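Local coordinates for uracil-DNA glycosylase (PDB 6LYJ), which belongs to the uracil-DNA glycosylase superfamily, as a viral alpha/beta enzyme built around a central parallel beta-sheet flanked by helices, at residues W34-Q39 and L177-L182; E128-H134 and I251-L255; T210-P214 and S225-F230. One frame throughout, in Å; residues are numbered along the deposited sequence.

Contact 1: residues W34-Q39 and L177-L182; sequences WLDFLQ and LLSERL
L38 and L177 bring the two backbones closest, CA to CA 6.8 Å, where the C-terminal turns of helices 32-38 and 167-181 cross at 71° with axes 11.5 Å apart. In this alpha/beta fold the pair packs beside the parallel sheet: W34 and L178 both reach L146 of edge strand 145-149, and F37 rests on P80. The F37 ring fills the gap between the helices. With CG anti to the backbone N (chi1 -176°), the ring extends across to helix 167-181, and its CZ comes 3.5 Å from R181 CB. On the same ring CE2 lies 3.9 Å from L178 CD2. That methyl also meets the far corner of the indole, W34 CH2 at 4.1 Å, so one leucine branch serves two aromatic residues. Beside this, L38 and L177 cross at about a right angle, CD2 to CD2 at 3.7 Å. The outer side is polar and exposed. Q39, just past the helix end, has left helical geometry with a positive phi. The R181 guanidinium is modelled too close to F37 O, which makes its exact placement doubtful, and its weak bond from NH2 to a water is no firmer. That water's other bond is sound: it donates to Q39 O at 2.8 Å.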
loop_
_atom_site.group_PDB
_atom_site.type_symbol
_atom_site.label_atom_id
_atom_site.label_comp_id
_atom_site.label_asym_id
_atom_site.label_seq_id
_atom_site.Cartn_x
_atom_site.Cartn_y
_atom_site.Cartn_z
ATOM N N TRP A 34 -16.597 14.616 10.419
ATOM C CA TRP A 34 -16.184 13.281 10.837
ATOM C C TRP A 34 -16.449 13.053 12.318
ATOM O O TRP A 34 -16.806 11.941 12.721
ATOM C CB TRP A 34 -14.718 13.035 10.490
ATOM C CG TRP A 34 -14.576 12.421 9.137
ATOM C CD1 TRP A 34 -14.486 13.071 7.940
ATOM C CD2 TRP A 34 -14.554 11.021 8.838
ATOM N NE1 TRP A 34 -14.389 12.158 6.914
ATOM C CE2 TRP A 34 -14.429 10.894 7.440
ATOM C CE3 TRP A 34 -14.618 9.861 9.619
ATOM C CZ2 TRP A 34 -14.366 9.654 6.806
ATOM C CZ3 TRP A 34 -14.557 8.630 8.987
ATOM C CH2 TRP A 34 -14.432 8.536 7.596
ATOM N N LEU A 35 -16.252 14.075 13.151
ATOM C CA LEU A 35 -16.609 13.939 14.560
ATOM C C LEU A 35 -18.099 13.663 14.713
ATOM O O LEU A 35 -18.500 12.785 15.485
ATOM C CB LEU A 35 -16.207 15.195 15.330
ATOM C CG LEU A 35 -14.700 15.435 15.448
ATOM C CD1 LEU A 35 -14.416 16.771 16.124
ATOM C CD2 LEU A 35 -14.012 14.291 16.178
ATOM N N ASP A 36 -18.937 14.401 13.977
ATOM C CA ASP A 36 -20.372 14.127 13.981
ATOM C C ASP A 36 -20.671 12.713 13.490
ATOM O O ASP A 36 -21.542 12.027 14.038
ATOM C CB ASP A 36 -21.111 15.155 13.120
ATOM C CG ASP A 36 -20.978 16.570 13.652
ATOM O OD1 ASP A 36 -20.683 16.729 14.856
ATOM O OD2 ASP A 36 -21.177 17.524 12.869
ATOM N N PHE A 37 -19.968 12.269 12.443
ATOM C CA PHE A 37 -20.225 10.959 11.856
ATOM C C PHE A 37 -19.844 9.824 12.800
ATOM O O PHE A 37 -20.577 8.836 12.918
ATOM C CB PHE A 37 -19.458 10.839 10.539
ATOM C CG PHE A 37 -19.715 9.564 9.791
ATOM C CD1 PHE A 37 -20.855 9.413 9.018
ATOM C CD2 PHE A 37 -18.800 8.524 9.838
ATOM C CE1 PHE A 37 -21.085 8.244 8.319
ATOM C CE2 PHE A 37 -19.025 7.351 9.140
ATOM C CZ PHE A 37 -20.169 7.213 8.379
ATOM N N LEU A 38 -18.698 9.939 13.472
ATOM C CA LEU A 38 -18.218 8.834 14.290
ATOM C C LEU A 38 -18.934 8.749 15.631
ATOM O O LEU A 38 -19.113 7.645 16.157
ATOM C CB LEU A 38 -16.711 8.971 14.519
ATOM C CG LEU A 38 -15.806 8.889 13.287
ATOM C CD1 LEU A 38 -14.355 9.172 13.665
ATOM C CD2 LEU A 38 -15.938 7.534 12.600
ATOM N N GLN A 39 -19.379 9.885 16.172
ATOM C CA GLN A 39 -20.044 9.929 17.475
ATOM C C GLN A 39 -19.210 9.205 18.530
ATOM O O GLN A 39 -19.694 8.328 19.248
ATOM C CB GLN A 39 -21.457 9.346 17.397
ATOM C CG GLN A 39 -22.383 10.063 16.430
ATOM C CD GLN A 39 -22.745 11.457 16.900
ATOM O OE1 GLN A 39 -22.903 11.701 18.096
ATOM N NE2 GLN A 39 -22.880 12.383 15.958
ATOM N N LEU A 177 -17.658 1.694 11.421
ATOM C CA LEU A 177 -18.687 2.724 11.413
ATOM C C LEU A 177 -19.108 3.071 9.993
ATOM O O LEU A 177 -20.277 3.371 9.751
ATOM C CB LEU A 177 -18.204 3.960 12.169
ATOM C CG LEU A 177 -18.763 4.037 13.593
ATOM C CD1 LEU A 177 -18.521 2.736 14.348
ATOM C CD2 LEU A 177 -18.158 5.198 14.345
ATOM N N LEU A 178 -18.177 3.050 9.040
ATOM C CA LEU A 178 -18.563 3.251 7.646
ATOM C C LEU A 178 -19.534 2.166 7.202
ATOM O O LEU A 178 -20.558 2.449 6.571
ATOM C CB LEU A 178 -17.324 3.267 6.749
ATOM C CG LEU A 178 -16.398 4.482 6.852
ATOM C CD1 LEU A 178 -15.063 4.163 6.218
ATOM C CD2 LEU A 178 -17.031 5.701 6.185
ATOM N N SER A 179 -19.230 0.910 7.543
ATOM C CA SER A 179 -20.130 -0.190 7.204
ATOM C C SER A 179 -21.499 -0.011 7.855
ATOM O O SER A 179 -22.537 -0.222 7.215
ATOM C CB SER A 179 -19.506 -1.518 7.633
ATOM O OG SER A 179 -20.370 -2.607 7.367
ATOM N N GLU A 180 -21.516 0.395 9.125
ATOM C CA GLU A 180 -22.766 0.503 9.871
ATOM C C GLU A 180 -23.619 1.679 9.398
ATOM O O GLU A 180 -24.839 1.545 9.239
ATOM C CB GLU A 180 -22.455 0.627 11.362
ATOM C CG GLU A 180 -23.638 0.981 12.238
ATOM C CD GLU A 180 -23.216 1.345 13.651
ATOM O OE1 GLU A 180 -22.203 0.791 14.130
ATOM O OE2 GLU A 180 -23.895 2.181 14.282
ATOM N N ARG A 181 -22.997 2.836 9.173
ATOM C CA ARG A 181 -23.712 4.090 8.966
ATOM C C ARG A 181 -24.048 4.363 7.507
ATOM O O ARG A 181 -25.031 5.061 7.232
ATOM C CB ARG A 181 -22.883 5.260 9.507
ATOM C CG ARG A 181 -22.529 5.156 10.983
ATOM C CD ARG A 181 -23.501 5.894 11.879
ATOM N NE ARG A 181 -23.262 5.571 13.284
ATOM C CZ ARG A 181 -22.641 6.375 14.141
ATOM N NH1 ARG A 181 -22.204 7.560 13.742
ATOM N NH2 ARG A 181 -22.462 5.997 15.401
ATOM N N LEU A 182 -23.255 3.853 6.567
ATOM C CA LEU A 182 -23.545 4.062 5.156
ATOM C C LEU A 182 -24.561 3.039 4.666
ATOM O O LEU A 182 -24.505 1.861 5.028
ATOM C CB LEU A 182 -22.263 3.970 4.326
ATOM C CG LEU A 182 -21.198 5.032 4.618
ATOM C CD1 LEU A 182 -19.955 4.790 3.773
ATOM C CD2 LEU A 182 -21.750 6.436 4.387
HETATM O O HOH W 1 -21.372 6.214 18.421
#

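Contact 2: residues E128-H134 and I251-L255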
loop_
_atom_site.group_PDB
_atom_site.type_symbol
_atom_site.label_atom_id
_atom_site.label_comp_id
_atom_site.label_asym_id
_atom_site.label_seq_id
_atom_site.Cartn_x
_atom_site.Cartn_y
_atom_site.Cartn_z
ATOM N N GLU A 128 -12.075 4.662 -21.401
ATOM C CA GLU A 128 -11.840 6.097 -21.324
ATOM C C GLU A 128 -10.721 6.481 -20.365
ATOM O O GLU A 128 -10.333 7.655 -20.340
ATOM C CB GLU A 128 -13.121 6.820 -20.900
ATOM C CG GLU A 128 -14.297 6.635 -21.842
ATOM C CD GLU A 128 -15.598 7.146 -21.249
ATOM O OE1 GLU A 128 -16.028 6.610 -20.204
ATOM O OE2 GLU A 128 -16.189 8.086 -21.823
ATOM N N PHE A 129 -10.189 5.543 -19.583
ATOM C CA PHE A 129 -9.104 5.845 -18.659
ATOM C C PHE A 129 -7.750 5.725 -19.344
ATOM O O PHE A 129 -7.444 4.699 -19.962
ATOM C CB PHE A 129 -9.139 4.929 -17.434
ATOM C CG PHE A 129 -8.055 5.228 -16.431
ATOM C CD1 PHE A 129 -6.814 4.612 -16.517
ATOM C CD2 PHE A 129 -8.274 6.139 -15.411
ATOM C CE1 PHE A 129 -5.814 4.896 -15.600
ATOM C CE2 PHE A 129 -7.278 6.424 -14.487
ATOM C CZ PHE A 129 -6.047 5.803 -14.585
ATOM N N SER A 130 -6.947 6.780 -19.234
ATOM C CA SER A 130 -5.575 6.806 -19.698
ATOM C C SER A 130 -4.661 7.053 -18.504
ATOM O O SER A 130 -4.885 8.016 -17.756
ATOM C CB SER A 130 -5.370 7.899 -20.758
ATOM O OG SER A 130 -3.996 8.066 -21.057
ATOM N N PRO A 131 -3.663 6.205 -18.263
ATOM C CA PRO A 131 -2.801 6.377 -17.080
ATOM C C PRO A 131 -2.155 7.752 -17.061
ATOM O O PRO A 131 -1.548 8.180 -18.054
ATOM C CB PRO A 131 -1.751 5.270 -17.248
ATOM C CG PRO A 131 -2.469 4.207 -18.021
ATOM C CD PRO A 131 -3.373 4.949 -18.979
ATOM N N PRO A 132 -2.286 8.485 -15.959
ATOM C CA PRO A 132 -1.695 9.823 -15.875
ATOM C C PRO A 132 -0.207 9.764 -15.556
ATOM O O PRO A 132 0.359 8.711 -15.261
ATOM C CB PRO A 132 -2.480 10.475 -14.734
ATOM C CG PRO A 132 -2.810 9.325 -13.835
ATOM C CD PRO A 132 -3.048 8.139 -14.745
ATOM N N ASP A 133 0.420 10.939 -15.609
ATOM C CA ASP A 133 1.830 11.109 -15.282
ATOM C C ASP A 133 2.044 11.556 -13.841
ATOM O O ASP A 133 3.155 11.968 -13.487
ATOM C CB ASP A 133 2.476 12.112 -16.239
ATOM C CG ASP A 133 3.942 11.817 -16.486
ATOM O OD1 ASP A 133 4.351 10.648 -16.322
ATOM O OD2 ASP A 133 4.687 12.757 -16.838
ATOM N N HIS A 134 1.012 11.483 -13.006
ATOM C CA HIS A 134 1.081 11.934 -11.625
ATOM C C HIS A 134 0.440 10.886 -10.727
ATOM O O HIS A 134 -0.245 9.974 -11.192
ATOM C CB HIS A 134 0.370 13.284 -11.463
ATOM C CG HIS A 134 -1.104 13.214 -11.718
ATOM N ND1 HIS A 134 -2.001 12.741 -10.784
ATOM C CD2 HIS A 134 -1.835 13.518 -12.816
ATOM C CE1 HIS A 134 -3.222 12.779 -11.286
ATOM N NE2 HIS A 134 -3.149 13.250 -12.518
ATOM N N ILE A 251 -18.397 6.938 -10.051
ATOM C CA ILE A 251 -17.114 7.620 -9.952
ATOM C C ILE A 251 -16.566 7.819 -11.358
ATOM O O ILE A 251 -16.578 6.893 -12.177
ATOM C CB ILE A 251 -16.128 6.817 -9.088
ATOM C CG1 ILE A 251 -16.760 6.391 -7.755
ATOM C CG2 ILE A 251 -14.845 7.612 -8.861
ATOM C CD1 ILE A 251 -17.197 7.544 -6.867
ATOM N N ASP A 252 -16.079 9.025 -11.640
ATOM C CA ASP A 252 -15.260 9.265 -12.824
ATOM C C ASP A 252 -13.816 9.030 -12.394
ATOM O O ASP A 252 -13.222 9.849 -11.688
ATOM C CB ASP A 252 -15.486 10.674 -13.366
ATOM C CG ASP A 252 -14.698 10.953 -14.639
ATOM O OD1 ASP A 252 -13.866 10.115 -15.045
ATOM O OD2 ASP A 252 -14.914 12.025 -15.240
ATOM N N TRP A 253 -13.268 7.878 -12.780
ATOM C CA TRP A 253 -11.938 7.467 -12.346
ATOM C C TRP A 253 -10.813 8.196 -13.071
ATOM O O TRP A 253 -9.644 7.961 -12.748
ATOM C CB TRP A 253 -11.775 5.953 -12.529
ATOM C CG TRP A 253 -12.734 5.149 -11.702
ATOM C CD1 TRP A 253 -13.864 4.513 -12.141
ATOM C CD2 TRP A 253 -12.669 4.917 -10.290
ATOM N NE1 TRP A 253 -14.494 3.891 -11.092
ATOM C CE2 TRP A 253 -13.782 4.122 -9.945
ATOM C CE3 TRP A 253 -11.772 5.295 -9.283
ATOM C CZ2 TRP A 253 -14.025 3.703 -8.638
ATOM C CZ3 TRP A 253 -12.016 4.877 -7.981
ATOM C CH2 TRP A 253 -13.133 4.088 -7.673
ATOM N N ARG A 254 -11.123 9.060 -14.037
ATOM C CA ARG A 254 -10.080 9.632 -14.879
ATOM C C ARG A 254 -9.233 10.628 -14.096
ATOM O O ARG A 254 -9.728 11.341 -13.219
ATOM C CB ARG A 254 -10.689 10.302 -16.112
ATOM C CG ARG A 254 -11.270 9.312 -17.109
ATOM C CD ARG A 254 -11.958 10.019 -18.264
ATOM N NE ARG A 254 -13.022 10.895 -17.787
ATOM C CZ ARG A 254 -13.597 11.843 -18.518
ATOM N NH1 ARG A 254 -13.222 12.035 -19.779
ATOM N NH2 ARG A 254 -14.556 12.593 -17.992
ATOM N N LEU A 255 -7.943 10.657 -14.408
ATOM C CA LEU A 255 -7.001 11.529 -13.716
ATOM C C LEU A 255 -6.203 12.375 -14.701
ATOM O O LEU A 255 -5.286 13.088 -14.302
ATOM C CB LEU A 255 -6.053 10.709 -12.838
ATOM C CG LEU A 255 -6.703 9.892 -11.718
ATOM C CD1 LEU A 255 -5.844 8.707 -11.349
ATOM C CD2 LEU A 255 -6.938 10.778 -10.505
HETATM O O HOH W 2 -6.655 9.356 -16.598
#
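H134 donates through NE2 to L255 O, 2.8 Å away with an N-H...O angle of 162°, in the one direct hydrogen bond between these two irregular segments. The acceptor lies at the edge of the imidazole, in its plane, while the donor sits 22° off the carbonyl plane. H134 has CG between its backbone N and carbonyl carbon (chi1 65°), which swings the ring over to the tail; its other nitrogen, ND1, bonds to C136 N, so both ring nitrogens are engaged and the ring's rotation is fixed. A second polar link runs through water: one molecule donates to S130 O at 2.5 Å and accepts from L255 N at 2.9 Å, also lying over one face of F129.

What is being held is the very end of the chain. After helix 235-245 the C-terminal tail folds back against the loop joining helices 113-125 and 138-142, and L255 and P132 both touch Y119 of helix 113-125.

The apolar contacts centre on L255. Its CB meets P132 CG at 3.7 Å, and its CD1 approaches the edge of the F129 ring, 4.1 Å from CE2. The same edge faces W253 O, a carbonyl that also accepts from W140 NE1.

The charged pair lies within the tail. R254 grips D252 side-on, NE to OD1 and NH2 to OD2, the latter 2.8 Å long. D252 OD1 additionally takes the backbone N of R254, an Asx turn. Held this way, the arginine lays its CD 3.5 Å from E128 O.

Contact 3: residues T210-P214 and S225-F230; sequences TSQHP and SAQQKF
P214 lies flat against F230, and this is where the contact packs hardest. The proline CB stands 3.4 Å from the centroid of the ring, only 2° off its normal, a textbook CH-pi contact over the face. The F230 ring swings away from its own amide nitrogen (chi1 -176°), which carries it across to the proline; I118 of helix 113-125 touches both residues, and W190 meets F230 edge-to-face. Q212 O approaches the same ring at its edge. Next to it the backbones are pinned by Q212 N bonding to Q228 O, 2.9 Å and nearly straight at 170°. S211 OG donates to the carbonyl of the following residue, Q212 O, and is held as well by N233 ND2.

Further out the Q212 side chain, extended beyond CG, reaches K229, whose NZ gives a 2.8 Å bond to OE1 in the carbonyl plane, on a lone pair. That ammonium also bonds A218 O, so it ties Q212 to the intervening loop. At the other end of the amide, Q212 NE2 lies 2.7 Å from S225 OG. Acidic side chains of another protein chain pack on Q212 and on S225, and an apolar one on H213.

The remaining side is looser. S225 and A226 are poorly ordered, and Q228 is exposed. A water bridges T210 and Q228, donating to T210 O at 3.1 Å and accepting only a weak bond from Q228 N.

H213 and P214 open the His-Pro-Ser-Pro signature that follows the last sheet strand, 207-211, in uracil-DNA glycosylases; residues 225-230 probably form the returning part of the leucine loop known in this family.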
loop_
_atom_site.group_PDB
_atom_site.type_symbol
_atom_site.label_atom_id
_atom_site.label_comp_id
_atom_site.label_asym_id
_atom_site.label_seq_id
_atom_site.Cartn_x
_atom_site.Cartn_y
_atom_site.Cartn_z
ATOM N N THR A 210 -12.335 -8.188 -3.277
ATOM C CA THR A 210 -11.034 -8.646 -2.818
ATOM C C THR A 210 -10.220 -9.151 -3.998
ATOM O O THR A 210 -10.768 -9.633 -4.995
ATOM C CB THR A 210 -11.153 -9.765 -1.773
ATOM O OG1 THR A 210 -11.733 -10.922 -2.383
ATOM C CG2 THR A 210 -12.021 -9.324 -0.602
ATOM N N SER A 211 -8.903 -9.034 -3.871
ATOM C CA SER A 211 -7.965 -9.584 -4.843
ATOM C C SER A 211 -6.578 -9.550 -4.218
ATOM O O SER A 211 -6.387 -9.052 -3.103
ATOM C CB SER A 211 -7.994 -8.810 -6.165
ATOM O OG SER A 211 -7.296 -7.583 -6.054
ATOM N N GLN A 212 -5.606 -10.078 -4.955
ATOM C CA GLN A 212 -4.217 -9.909 -4.567
ATOM C C GLN A 212 -3.822 -8.437 -4.628
ATOM O O GLN A 212 -4.494 -7.607 -5.245
ATOM C CB GLN A 212 -3.301 -10.736 -5.464
ATOM C CG GLN A 212 -3.313 -12.213 -5.139
ATOM C CD GLN A 212 -2.294 -12.981 -5.945
ATOM O OE1 GLN A 212 -1.963 -12.604 -7.067
ATOM N NE2 GLN A 212 -1.783 -14.062 -5.373
ATOM N N HIS A 213 -2.703 -8.129 -3.986
ATOM C CA HIS A 213 -2.223 -6.764 -3.898
ATOM C C HIS A 213 -1.749 -6.286 -5.271
ATOM O O HIS A 213 -1.256 -7.080 -6.074
ATOM C CB HIS A 213 -1.081 -6.691 -2.888
ATOM C CG HIS A 213 -0.799 -5.314 -2.379
ATOM N ND1 HIS A 213 0.023 -4.428 -3.041
ATOM C CD2 HIS A 213 -1.225 -4.672 -1.265
ATOM C CE1 HIS A 213 0.090 -3.300 -2.360
ATOM N NE2 HIS A 213 -0.654 -3.422 -1.276
ATOM N N PRO A 214 -1.906 -4.994 -5.577
ATOM C CA PRO A 214 -1.414 -4.476 -6.862
ATOM C C PRO A 214 0.101 -4.378 -6.963
ATOM O O PRO A 214 0.602 -4.034 -8.039
ATOM C CB PRO A 214 -2.059 -3.086 -6.938
ATOM C CG PRO A 214 -2.223 -2.690 -5.500
ATOM C CD PRO A 214 -2.638 -3.962 -4.820
ATOM N N SER A 225 -2.755 -19.369 -6.512
ATOM C CA SER A 225 -3.419 -18.371 -5.680
ATOM C C SER A 225 -4.934 -18.513 -5.656
ATOM O O SER A 225 -5.608 -18.250 -6.658
ATOM C CB SER A 225 -3.046 -16.964 -6.157
ATOM O OG SER A 225 -1.678 -16.686 -5.911
ATOM N N ALA A 226 -5.468 -18.955 -4.513
ATOM C CA ALA A 226 -6.914 -18.981 -4.320
ATOM C C ALA A 226 -7.536 -17.625 -4.617
ATOM O O ALA A 226 -8.687 -17.550 -5.066
ATOM C CB ALA A 226 -7.247 -19.424 -2.894
ATOM N N GLN A 227 -6.795 -16.547 -4.372
ATOM C CA GLN A 227 -7.263 -15.203 -4.663
ATOM C C GLN A 227 -6.971 -14.815 -6.105
ATOM O O GLN A 227 -5.946 -15.184 -6.684
ATOM C CB GLN A 227 -6.614 -14.188 -3.724
ATOM C CG GLN A 227 -7.462 -13.830 -2.525
ATOM C CD GLN A 227 -7.177 -12.432 -2.031
ATOM O OE1 GLN A 227 -6.027 -11.996 -2.006
ATOM N NE2 GLN A 227 -8.224 -11.716 -1.641
ATOM N N GLN A 228 -7.887 -14.036 -6.668
ATOM C CA GLN A 228 -7.755 -13.514 -8.017
ATOM C C GLN A 228 -6.616 -12.498 -8.094
ATOM O O GLN A 228 -6.314 -11.795 -7.126
ATOM C CB GLN A 228 -9.090 -12.906 -8.445
ATOM C CG GLN A 228 -9.024 -11.686 -9.317
ATOM C CD GLN A 228 -10.393 -11.260 -9.790
ATOM O OE1 GLN A 228 -11.215 -10.792 -9.002
ATOM N NE2 GLN A 228 -10.653 -11.429 -11.082
ATOM N N LYS A 229 -5.955 -12.454 -9.250
ATOM C CA LYS A 229 -4.899 -11.475 -9.478
ATOM C C LYS A 229 -5.459 -10.057 -9.500
ATOM O O LYS A 229 -6.616 -9.827 -9.859
ATOM C CB LYS A 229 -4.200 -11.757 -10.810
ATOM C CG LYS A 229 -3.288 -12.957 -10.779
ATOM C CD LYS A 229 -1.975 -12.576 -10.149
ATOM C CE LYS A 229 -1.006 -13.733 -10.138
ATOM N NZ LYS A 229 -0.183 -13.662 -8.906
ATOM N N PHE A 230 -4.623 -9.093 -9.105
ATOM C CA PHE A 230 -5.060 -7.701 -9.151
ATOM C C PHE A 230 -5.401 -7.292 -10.579
ATOM O O PHE A 230 -6.513 -6.831 -10.858
ATOM C CB PHE A 230 -4.005 -6.766 -8.563
ATOM C CG PHE A 230 -4.460 -5.335 -8.499
ATOM C CD1 PHE A 230 -5.164 -4.870 -7.402
ATOM C CD2 PHE A 230 -4.230 -4.470 -9.560
ATOM C CE1 PHE A 230 -5.608 -3.557 -7.350
ATOM C CE2 PHE A 230 -4.667 -3.161 -9.514
ATOM C CZ PHE A 230 -5.358 -2.702 -8.408
HETATM O O HOH W 3 -10.502 -12.754 -4.803
HETATM O O HOH W 4 -1.871 -9.556 -8.716
#

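The three contacts are spread around one alpha/beta domain without touching. Contact 1 has its centre about 29 Å from those of contacts 2 and 3, which lie about 22 Å apart. Along the chain contacts 1 and 2 interlock, since 128-134 comes before 177-182 and 251-255 after it; contact 3 follows contact 1 and falls wholly between the halves of contact 2. Edge strand 145-149 is shared by contacts 1 and 2, through L146 and V145. Helix 113-125 backs contacts 2 and 3, while contact 3 grows out of the opposite edge strand, 207-211. The first modelled helix and the C-terminus thus pack against the same sheet-and-helix framework that probably carries the leucine loop.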